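Local structure of Alr1585 protein (5C2I) at residues N95-R100 against F456-I461; V239-G244 against I461-T466; H203-P208 against V308-N313. The protein is a DyP-type peroxidase that probably uses its haem to oxidise dyes and other organic substrates with hydrogen peroxide. The protein carries 1 engineered substitution. All coordinates share one frame; numbering follows the deposited sequence.

Contact 1: N95-R100 against F456-I461; sequences NFFLSR and FFAPSI
L98 and F457 face each other as an antiparallel hydrogen-bonded pair, a single bridge between strands 95-98 and 456-458, whose N-to-C directions differ by 136° and whose axes come within 4.6 Å. Both bonds of the pair are close to straight: L98 N gives to F457 O at 3.0 Å, and F457 N gives to L98 O at 2.8 Å. F97 CA also leans on F457 O in a CA-H...O contact, so that carbonyl oxygen meets both a proper donor and a weaker one.

Large apolar groups pack beside the bridge. F97 CB and F456 CB come together at 3.6 Å; in each residue CG is anti to the carbonyl carbon, beside the backbone N. The F97 ring runs past A458, with F97 CD1 at 3.6 Å from A458 CB. F456 turns its ring toward the other end of the bridge, where its CD2 lies 3.6 Å from S99 N and nearly as close to L98 C, which sits at the ring edge. L98 and P459 belong to another patch: the two side chains cross at about a right angle, L98 CD1 4.0 Å from P459 CG. Further along, P459 CD abuts F96 O at 3.4 Å. That oxygen and P459 O both accept from Q31 NE2, so one amide spans the two chains. S99 OG caps the helix that follows, accepting from G102 N, and also bonds to I148 O.

Strand 93-98 is an edge strand of the N-terminal sheet and 448-458 belongs to the C-terminal one, so the bridge ties together the sheets of the two ferredoxin-like halves of the DyP fold. L151 of strand 150-156 lies against F97 and F456, while Y103 of helix 100-105 packs on L98, F457 and P459.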
loop_
_atom_site.group_PDB
_atom_site.type_symbol
_atom_site.label_atom_id
_atom_site.label_comp_id
_atom_site.label_asym_id
_atom_site.label_seq_id
_atom_site.Cartn_x
_atom_site.Cartn_y
_atom_site.Cartn_z
ATOM N N ASN A 95 5.140 -30.096 -8.075
ATOM C CA ASN A 95 4.906 -31.454 -7.619
ATOM C C ASN A 95 4.157 -32.205 -8.726
ATOM O O ASN A 95 3.446 -31.605 -9.558
ATOM C CB ASN A 95 3.971 -31.518 -6.408
ATOM C CG ASN A 95 4.596 -31.209 -5.074
ATOM O OD1 ASN A 95 4.006 -30.472 -4.273
ATOM N ND2 ASN A 95 5.742 -31.826 -4.765
ATOM N N PHE A 96 4.256 -33.519 -8.688
ATOM C CA PHE A 96 3.438 -34.389 -9.535
ATOM C C PHE A 96 2.921 -35.560 -8.698
ATOM O O PHE A 96 3.714 -36.249 -8.027
ATOM C CB PHE A 96 4.255 -34.902 -10.711
ATOM C CG PHE A 96 3.479 -35.770 -11.673
ATOM C CD1 PHE A 96 2.667 -35.201 -12.622
ATOM C CD2 PHE A 96 3.545 -37.154 -11.601
ATOM C CE1 PHE A 96 1.896 -35.992 -13.464
ATOM C CE2 PHE A 96 2.822 -37.954 -12.469
ATOM C CZ PHE A 96 2.003 -37.364 -13.408
ATOM N N PHE A 97 1.617 -35.793 -8.758
ATOM C CA PHE A 97 0.968 -36.874 -7.998
ATOM C C PHE A 97 0.192 -37.822 -8.901
ATOM O O PHE A 97 -0.402 -37.383 -9.902
ATOM C CB PHE A 97 0.011 -36.291 -6.969
ATOM C CG PHE A 97 0.575 -35.168 -6.118
ATOM C CD1 PHE A 97 1.287 -35.424 -4.985
ATOM C CD2 PHE A 97 0.346 -33.832 -6.462
ATOM C CE1 PHE A 97 1.796 -34.376 -4.220
ATOM C CE2 PHE A 97 0.800 -32.798 -5.690
ATOM C CZ PHE A 97 1.544 -33.059 -4.561
ATOM N N LEU A 98 0.171 -39.100 -8.541
ATOM C CA LEU A 98 -0.620 -40.125 -9.238
ATOM C C LEU A 98 -1.687 -40.698 -8.340
ATOM O O LEU A 98 -1.436 -40.976 -7.167
ATOM C CB LEU A 98 0.274 -41.279 -9.745
ATOM C CG LEU A 98 1.199 -40.914 -10.909
ATOM C CD1 LEU A 98 2.283 -41.961 -11.069
ATOM C CD2 LEU A 98 0.412 -40.742 -12.192
ATOM N N SER A 99 -2.881 -40.903 -8.902
ATOM C CA SER A 99 -3.919 -41.698 -8.243
ATOM C C SER A 99 -3.696 -43.179 -8.516
ATOM O O SER A 99 -2.905 -43.545 -9.404
ATOM C CB SER A 99 -5.313 -41.303 -8.762
ATOM O OG SER A 99 -5.506 -41.735 -10.107
ATOM N N ARG A 100 -4.421 -44.039 -7.800
ATOM C CA ARG A 100 -4.398 -45.453 -8.151
ATOM C C ARG A 100 -4.806 -45.677 -9.606
ATOM O O ARG A 100 -4.181 -46.482 -10.339
ATOM C CB ARG A 100 -5.247 -46.303 -7.207
ATOM C CG ARG A 100 -5.217 -47.815 -7.576
ATOM C CD ARG A 100 -6.382 -48.228 -8.475
ATOM N NE ARG A 100 -7.675 -48.119 -7.765
ATOM C CZ ARG A 100 -8.884 -48.335 -8.278
ATOM N NH1 ARG A 100 -9.056 -48.754 -9.522
ATOM N NH2 ARG A 100 -9.952 -48.228 -7.485
ATOM N N PHE A 456 -3.963 -39.420 -3.611
ATOM C CA PHE A 456 -2.816 -39.614 -4.502
ATOM C C PHE A 456 -1.586 -40.088 -3.764
ATOM O O PHE A 456 -1.511 -40.010 -2.529
ATOM C CB PHE A 456 -2.422 -38.300 -5.184
ATOM C CG PHE A 456 -3.535 -37.627 -5.968
ATOM C CD1 PHE A 456 -4.408 -36.746 -5.339
ATOM C CD2 PHE A 456 -3.651 -37.799 -7.313
ATOM C CE1 PHE A 456 -5.411 -36.130 -6.051
ATOM C CE2 PHE A 456 -4.630 -37.151 -8.050
ATOM C CZ PHE A 456 -5.543 -36.337 -7.404
ATOM N N PHE A 457 -0.587 -40.528 -4.537
ATOM C CA PHE A 457 0.765 -40.774 -4.028
ATOM C C PHE A 457 1.695 -39.818 -4.758
ATOM O O PHE A 457 1.549 -39.612 -5.972
ATOM C CB PHE A 457 1.158 -42.204 -4.299
ATOM C CG PHE A 457 2.462 -42.604 -3.674
ATOM C CD1 PHE A 457 2.600 -42.666 -2.301
ATOM C CD2 PHE A 457 3.531 -42.920 -4.454
ATOM C CE1 PHE A 457 3.800 -43.022 -1.716
ATOM C CE2 PHE A 457 4.743 -43.347 -3.891
ATOM C CZ PHE A 457 4.886 -43.352 -2.507
ATOM N N ALA A 458 2.585 -39.172 -4.004
ATOM C CA ALA A 458 3.694 -38.395 -4.547
ATOM C C ALA A 458 4.861 -39.350 -4.748
ATOM O O ALA A 458 5.516 -39.712 -3.778
ATOM C CB ALA A 458 4.089 -37.291 -3.582
ATOM N N PRO A 459 5.134 -39.784 -6.001
ATOM C CA PRO A 459 6.212 -40.741 -6.175
ATOM C C PRO A 459 7.595 -40.121 -6.029
ATOM O O PRO A 459 7.735 -38.909 -6.069
ATOM C CB PRO A 459 5.997 -41.268 -7.612
ATOM C CG PRO A 459 4.659 -40.779 -8.025
ATOM C CD PRO A 459 4.431 -39.515 -7.257
ATOM N N SER A 460 8.605 -40.963 -5.861
ATOM C CA SER A 460 9.989 -40.522 -5.883
ATOM C C SER A 460 10.276 -39.968 -7.264
ATOM O O SER A 460 9.618 -40.350 -8.262
ATOM C CB SER A 460 10.925 -41.707 -5.577
ATOM O OG SER A 460 10.889 -42.695 -6.603
ATOM N N ILE A 461 11.216 -39.041 -7.321
ATOM C CA ILE A 461 11.578 -38.382 -8.553
ATOM C C ILE A 461 12.215 -39.367 -9.562
ATOM O O ILE A 461 11.869 -39.328 -10.751
ATOM C CB ILE A 461 12.480 -37.159 -8.281
ATOM C CG1 ILE A 461 11.632 -36.108 -7.522
ATOM C CG2 ILE A 461 13.048 -36.618 -9.587
ATOM C CD1 ILE A 461 12.421 -34.957 -6.931
#

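Contact 2: V239-G244 against I461-T466; sequences VEDPNG and ISFLKT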
loop_
_atom_site.group_PDB
_atom_site.type_symbol
_atom_site.label_atom_id
_atom_site.label_comp_id
_atom_site.label_asym_id
_atom_site.label_seq_id
_atom_site.Cartn_x
_atom_site.Cartn_y
_atom_site.Cartn_z
ATOM N N VAL A 239 6.784 -42.933 2.943
ATOM C CA VAL A 239 6.850 -44.367 2.705
ATOM C C VAL A 239 7.809 -44.613 1.553
ATOM O O VAL A 239 7.953 -43.788 0.617
ATOM C CB VAL A 239 5.545 -45.096 2.341
ATOM C CG1 VAL A 239 4.636 -45.256 3.563
ATOM C CG2 VAL A 239 4.886 -44.375 1.207
ATOM N N GLU A 240 8.412 -45.768 1.596
ATOM C CA GLU A 240 9.264 -46.194 0.489
ATOM C C GLU A 240 8.455 -46.204 -0.795
ATOM O O GLU A 240 7.354 -46.745 -0.840
ATOM C CB GLU A 240 9.799 -47.594 0.712
ATOM C CG GLU A 240 11.024 -47.647 1.555
ATOM C CD GLU A 240 11.566 -49.065 1.684
ATOM O OE1 GLU A 240 11.310 -49.923 0.817
ATOM O OE2 GLU A 240 12.225 -49.312 2.697
ATOM N N ASP A 241 8.997 -45.617 -1.849
ATOM C CA ASP A 241 8.356 -45.751 -3.144
ATOM C C ASP A 241 8.724 -47.165 -3.669
ATOM O O ASP A 241 9.876 -47.426 -3.986
ATOM C CB ASP A 241 8.841 -44.676 -4.091
ATOM C CG ASP A 241 8.199 -44.768 -5.484
ATOM O OD1 ASP A 241 7.514 -45.780 -5.793
ATOM O OD2 ASP A 241 8.375 -43.789 -6.237
ATOM N N PRO A 242 7.732 -48.079 -3.762
ATOM C CA PRO A 242 8.074 -49.444 -4.236
ATOM C C PRO A 242 8.717 -49.470 -5.627
ATOM O O PRO A 242 9.333 -50.457 -5.961
ATOM C CB PRO A 242 6.738 -50.185 -4.281
ATOM C CG PRO A 242 5.695 -49.138 -4.271
ATOM C CD PRO A 242 6.282 -47.852 -3.727
ATOM N N ASN A 243 8.621 -48.399 -6.410
ATOM C CA ASN A 243 9.242 -48.351 -7.776
ATOM C C ASN A 243 10.318 -47.282 -7.885
ATOM O O ASN A 243 10.704 -46.877 -9.003
ATOM C CB ASN A 243 8.151 -48.044 -8.786
ATOM C CG ASN A 243 7.001 -49.023 -8.675
ATOM O OD1 ASN A 243 7.168 -50.237 -8.849
ATOM N ND2 ASN A 243 5.829 -48.500 -8.329
ATOM N N GLY A 244 10.832 -46.791 -6.755
ATOM C CA GLY A 244 11.961 -45.858 -6.806
ATOM C C GLY A 244 13.224 -46.552 -7.282
ATOM O O GLY A 244 13.286 -47.760 -7.263
ATOM N N ILE A 461 11.216 -39.041 -7.321
ATOM C CA ILE A 461 11.578 -38.382 -8.553
ATOM C C ILE A 461 12.215 -39.367 -9.562
ATOM O O ILE A 461 11.869 -39.328 -10.751
ATOM C CB ILE A 461 12.480 -37.159 -8.281
ATOM C CG1 ILE A 461 11.632 -36.108 -7.522
ATOM C CG2 ILE A 461 13.048 -36.618 -9.587
ATOM C CD1 ILE A 461 12.421 -34.957 -6.931
ATOM N N SER A 462 13.059 -40.267 -9.079
ATOM C CA SER A 462 13.712 -41.268 -9.942
ATOM C C SER A 462 12.691 -42.154 -10.634
ATOM O O SER A 462 12.843 -42.464 -11.828
ATOM C CB SER A 462 14.754 -42.114 -9.169
ATOM O OG SER A 462 14.156 -42.827 -8.079
ATOM N N PHE A 463 11.635 -42.543 -9.939
ATOM C CA PHE A 463 10.573 -43.303 -10.572
ATOM C C PHE A 463 10.024 -42.557 -11.788
ATOM O O PHE A 463 9.905 -43.139 -12.901
ATOM C CB PHE A 463 9.454 -43.618 -9.613
ATOM C CG PHE A 463 8.198 -44.097 -10.266
ATOM C CD1 PHE A 463 8.096 -45.390 -10.768
ATOM C CD2 PHE A 463 7.073 -43.301 -10.321
ATOM C CE1 PHE A 463 6.936 -45.865 -11.354
ATOM C CE2 PHE A 463 5.870 -43.773 -10.901
ATOM C CZ PHE A 463 5.802 -45.050 -11.435
ATOM N N LEU A 464 9.723 -41.282 -11.599
ATOM C CA LEU A 464 9.136 -40.483 -12.645
ATOM C C LEU A 464 10.098 -40.225 -13.806
ATOM O O LEU A 464 9.686 -40.211 -14.979
ATOM C CB LEU A 464 8.602 -39.174 -12.053
ATOM C CG LEU A 464 7.509 -39.310 -10.983
ATOM C CD1 LEU A 464 7.231 -38.000 -10.311
ATOM C CD2 LEU A 464 6.245 -39.883 -11.623
ATOM N N LYS A 465 11.364 -40.007 -13.494
ATOM C CA LYS A 465 12.347 -39.734 -14.520
ATOM C C LYS A 465 12.686 -40.928 -15.420
ATOM O O LYS A 465 13.277 -40.717 -16.464
ATOM C CB LYS A 465 13.653 -39.261 -13.889
ATOM C CG LYS A 465 13.632 -37.857 -13.312
ATOM C CD LYS A 465 15.067 -37.459 -12.980
ATOM C CE LYS A 465 15.134 -36.071 -12.404
ATOM N NZ LYS A 465 16.565 -35.699 -12.198
ATOM N N THR A 466 12.379 -42.151 -14.987
ATOM C CA THR A 466 12.750 -43.350 -15.744
ATOM C C THR A 466 11.513 -44.136 -16.189
ATOM O O THR A 466 11.594 -45.302 -16.538
ATOM C CB THR A 466 13.679 -44.259 -14.915
ATOM O OG1 THR A 466 13.030 -44.645 -13.706
ATOM C CG2 THR A 466 14.970 -43.543 -14.573
#
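An Asx turn overlapping a type I beta turn, D241 to G244, meets F463 of the short C-terminal helix 461-465. Inside the turn D241 OD1 accepts from N243 N at 2.9 Å, a fairly straight bond that reaches the oxygen from above the carboxylate plane, and D241 O accepts from G244 N at 3.0 Å. F463 has CG anti to its backbone N (chi1 166°), which sets CG on the side of N243; the ring lies alongside that residue. The two side chains point the same way, amide and ring planes 33° apart, and N243 CB sits 3.3 Å from F463 CD1. D241 crosses F463 at about a right angle, its OD2 3.5 Å from F463 CB. S462 OG lies 3.9 Å from G244 C, but its hydrogen bonds go to D29 and N245.

The F463 ring also reaches L98, and an alanine in its place would probably leave a gap between N243 CB and that leucine. The direct contact is van der Waals, and N243 ND2 bonds to Q112 O. The CB and ring of F463 fill the face, while the polar ends of D241 and S462 tie the turn to the helix start through S460 and N245.

Contact 3: H203-P208 against V308-N313; sequences HGVSQP and VTPTNN. Engineered in segment 203-208: H203 (natural residue Asp). With HEM (protoporphyrin IX containing Fe), chain E.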
loop_
_atom_site.group_PDB
_atom_site.type_symbol
_atom_site.label_atom_id
_atom_site.label_comp_id
_atom_site.label_asym_id
_atom_site.label_seq_id
_atom_site.Cartn_x
_atom_site.Cartn_y
_atom_site.Cartn_z
ATOM N N HIS A 203 -4.495 -19.820 10.317
ATOM C CA HIS A 203 -4.544 -21.203 9.846
ATOM C C HIS A 203 -3.174 -21.695 9.507
ATOM O O HIS A 203 -2.384 -20.959 8.885
ATOM C CB HIS A 203 -5.469 -21.278 8.634
ATOM C CG HIS A 203 -5.957 -22.659 8.338
ATOM N ND1 HIS A 203 -5.962 -23.178 7.076
ATOM C CD2 HIS A 203 -6.440 -23.630 9.135
ATOM C CE1 HIS A 203 -6.463 -24.405 7.100
ATOM N NE2 HIS A 203 -6.741 -24.706 8.340
ATOM N N GLY A 204 -2.901 -22.952 9.875
ATOM C CA GLY A 204 -1.602 -23.569 9.651
ATOM C C GLY A 204 -0.687 -23.471 10.844
ATOM O O GLY A 204 0.506 -23.701 10.708
ATOM N N VAL A 205 -1.229 -23.160 12.024
ATOM C CA VAL A 205 -0.406 -22.903 13.195
ATOM C C VAL A 205 0.304 -24.202 13.697
ATOM O O VAL A 205 1.530 -24.215 13.898
ATOM C CB VAL A 205 -1.231 -22.310 14.351
ATOM C CG1 VAL A 205 -0.366 -22.107 15.561
ATOM C CG2 VAL A 205 -1.914 -21.021 13.933
ATOM N N SER A 206 -0.475 -25.258 13.933
ATOM C CA SER A 206 0.049 -26.490 14.553
ATOM C C SER A 206 0.314 -27.578 13.522
ATOM O O SER A 206 -0.632 -28.126 12.906
ATOM C CB SER A 206 -0.929 -27.009 15.597
ATOM O OG SER A 206 -0.374 -28.140 16.242
ATOM N N GLN A 207 1.595 -27.875 13.322
ATOM C CA GLN A 207 2.016 -28.866 12.316
ATOM C C GLN A 207 3.032 -29.859 12.880
ATOM O O GLN A 207 3.875 -29.490 13.699
ATOM C CB GLN A 207 2.653 -28.183 11.135
ATOM C CG GLN A 207 1.747 -27.228 10.395
ATOM C CD GLN A 207 1.035 -27.877 9.238
ATOM O OE1 GLN A 207 0.631 -29.055 9.293
ATOM N NE2 GLN A 207 0.922 -27.122 8.156
ATOM N N PRO A 208 2.979 -31.107 12.424
ATOM C CA PRO A 208 4.171 -31.947 12.574
ATOM C C PRO A 208 5.380 -31.307 11.913
ATOM O O PRO A 208 5.252 -30.785 10.793
ATOM C CB PRO A 208 3.796 -33.235 11.832
ATOM C CG PRO A 208 2.341 -33.193 11.628
ATOM C CD PRO A 208 1.939 -31.756 11.605
ATOM N N VAL A 308 0.743 -11.740 16.681
ATOM C CA VAL A 308 0.865 -11.987 15.237
ATOM C C VAL A 308 1.362 -13.415 14.981
ATOM O O VAL A 308 0.847 -14.084 14.065
ATOM C CB VAL A 308 1.789 -10.963 14.542
ATOM C CG1 VAL A 308 2.050 -11.345 13.100
ATOM C CG2 VAL A 308 1.169 -9.572 14.617
ATOM N N THR A 309 2.338 -13.871 15.775
ATOM C CA THR A 309 2.757 -15.302 15.779
ATOM C C THR A 309 2.119 -16.013 16.993
ATOM O O THR A 309 2.562 -15.850 18.138
ATOM C CB THR A 309 4.291 -15.406 15.810
ATOM O OG1 THR A 309 4.790 -14.798 14.603
ATOM C CG2 THR A 309 4.769 -16.855 15.859
ATOM N N PRO A 310 1.020 -16.726 16.764
ATOM C CA PRO A 310 0.321 -17.352 17.872
ATOM C C PRO A 310 1.119 -18.452 18.535
ATOM O O PRO A 310 1.939 -19.120 17.894
ATOM C CB PRO A 310 -0.909 -18.004 17.229
ATOM C CG PRO A 310 -0.874 -17.627 15.784
ATOM C CD PRO A 310 0.454 -17.069 15.457
ATOM N N THR A 311 0.883 -18.637 19.821
ATOM C CA THR A 311 1.536 -19.728 20.506
ATOM C C THR A 311 0.955 -21.091 20.090
ATOM O O THR A 311 -0.237 -21.199 19.806
ATOM C CB THR A 311 1.463 -19.554 22.043
ATOM O OG1 THR A 311 2.409 -20.444 22.646
ATOM C CG2 THR A 311 0.078 -19.829 22.598
ATOM N N ASN A 312 1.822 -22.109 20.081
ATOM C CA ASN A 312 1.423 -23.511 19.993
ATOM C C ASN A 312 1.818 -24.322 21.188
ATOM O O ASN A 312 1.694 -25.572 21.191
ATOM C CB ASN A 312 1.956 -24.152 18.707
ATOM C CG ASN A 312 1.106 -25.345 18.283
ATOM O OD1 ASN A 312 -0.119 -25.323 18.416
ATOM N ND2 ASN A 312 1.754 -26.384 17.831
ATOM N N ASN A 313 2.281 -23.611 22.227
ATOM C CA ASN A 313 2.866 -24.286 23.331
ATOM C C ASN A 313 1.814 -24.519 24.394
ATOM O O ASN A 313 1.751 -23.813 25.384
ATOM C CB ASN A 313 4.039 -23.526 23.919
ATOM C CG ASN A 313 4.751 -24.332 24.970
ATOM O OD1 ASN A 313 5.085 -25.513 24.736
ATOM N ND2 ASN A 313 5.046 -23.711 26.118
HETATM C CHA HEM E . -6.327 -26.795 12.876
HETATM C CHB HEM E . -9.652 -24.530 10.218
HETATM C CHC HEM E . -10.587 -28.672 7.895
HETATM C CHD HEM E . -7.440 -30.943 10.744
HETATM C C1A HEM E . -7.167 -25.818 12.368
HETATM C C2A HEM E . -7.229 -24.470 12.830
HETATM C C3A HEM E . -8.162 -23.840 12.082
HETATM C C4A HEM E . -8.652 -24.783 11.151
HETATM C CMA HEM E . -8.581 -22.396 12.151
HETATM C CAA HEM E . -6.406 -23.826 13.954
HETATM C CBA HEM E . -5.048 -23.223 13.587
HETATM C CGA HEM E . -4.163 -24.309 13.040
HETATM O O1A HEM E . -3.499 -25.077 13.796
HETATM O O2A HEM E . -4.100 -24.446 11.817
HETATM C C1B HEM E . -10.151 -25.477 9.325
HETATM C C2B HEM E . -11.130 -25.191 8.311
HETATM C C3B HEM E . -11.359 -26.312 7.644
HETATM C C4B HEM E . -10.547 -27.335 8.307
HETATM C CMB HEM E . -11.725 -23.851 8.057
HETATM C CAB HEM E . -12.210 -26.599 6.462
HETATM C CBB HEM E . -12.576 -25.673 5.557
HETATM C C1C HEM E . -9.840 -29.692 8.506
HETATM C C2C HEM E . -9.948 -31.043 8.250
HETATM C C3C HEM E . -9.067 -31.686 9.081
HETATM C C4C HEM E . -8.410 -30.697 9.822
HETATM C CMC HEM E . -10.804 -31.720 7.220
HETATM C CAC HEM E . -8.817 -33.116 9.253
HETATM C CBC HEM E . -9.648 -34.115 9.083
HETATM C C1D HEM E . -6.818 -29.923 11.461
HETATM C C2D HEM E . -5.723 -30.211 12.381
HETATM C C3D HEM E . -5.440 -29.079 13.009
HETATM C C4D HEM E . -6.355 -28.082 12.411
HETATM C CMD HEM E . -5.031 -31.543 12.624
HETATM C CAD HEM E . -4.350 -28.874 14.022
HETATM C CBD HEM E . -4.779 -29.211 15.455
HETATM C CGD HEM E . -3.622 -29.019 16.380
HETATM O O1D HEM E . -3.805 -28.268 17.335
HETATM O O2D HEM E . -2.496 -29.602 16.213
HETATM N NA HEM E . -8.098 -26.017 11.392
HETATM N NB HEM E . -9.911 -26.751 9.322
HETATM N NC HEM E . -8.971 -29.483 9.537
HETATM N ND HEM E . -7.224 -28.655 11.562
HETATM FE FE HEM E . -8.548 -27.742 10.498
HETATM O O HOH W 1 -7.061 -27.410 8.724
#
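V205 and S206 meet P310 and N312 in a buried loop-to-loop contact beside the haem propionates, between the loop before helix 212-221 and the one before helix 330-334. V205 CG2 rests on P310 CG at 4.0 Å. S206 has OG anti to its backbone N (chi1 -176°); OG gives a short hydrogen bond of 2.6 Å to HEM O2D and takes a weak one of 3.2 Å from N312 ND2. The other propionate is bound by the backbone, G204 N giving to HEM O2A at 2.7 Å and S206 N to HEM O1A at 3.0 Å.

H203 and G204 occupy the last two positions of the GXXDG signature of DyP peroxidases, but H203 is an engineered residue where the natural sequence has aspartate. H203 CD2 comes within 3.2 Å of HEM C4A, and H203 NE2 is hydrogen-bonded to a water. The oxygen of that water binds HEM FE at 2.3 Å.

N312 OD1 accepts from R337, which is also bonded to the haem, so a second arm of the asparagine amide is tied to the cofactor site. Two residues of this loop extend the packing to the second subunit: T309 touches V308 of that chain, and T311 touches its V220.

In the fold
Contacts 1 and 2 are neighbours, their centres 9 Å apart, and share I461, the first residue of helix 461-465, which follows strand 448-458 in the chain. They touch directly: S460 OG lies 2.8 Å from D241 OD2, a probable hydrogen bond, and F457 CE1 packs on V239 CG2 at 3.4 Å. One C-terminal run thus lies against strand 93-98 and then against the turn after strand 239-240. Contact 3 belongs to the haem site on the opposite side of the chain's centre, about 28 Å from contact 1 and 33 Å from contact 2, centre to centre. The nearest atoms are about 13 Å away in both cases, so neither of the first two touches contact 3.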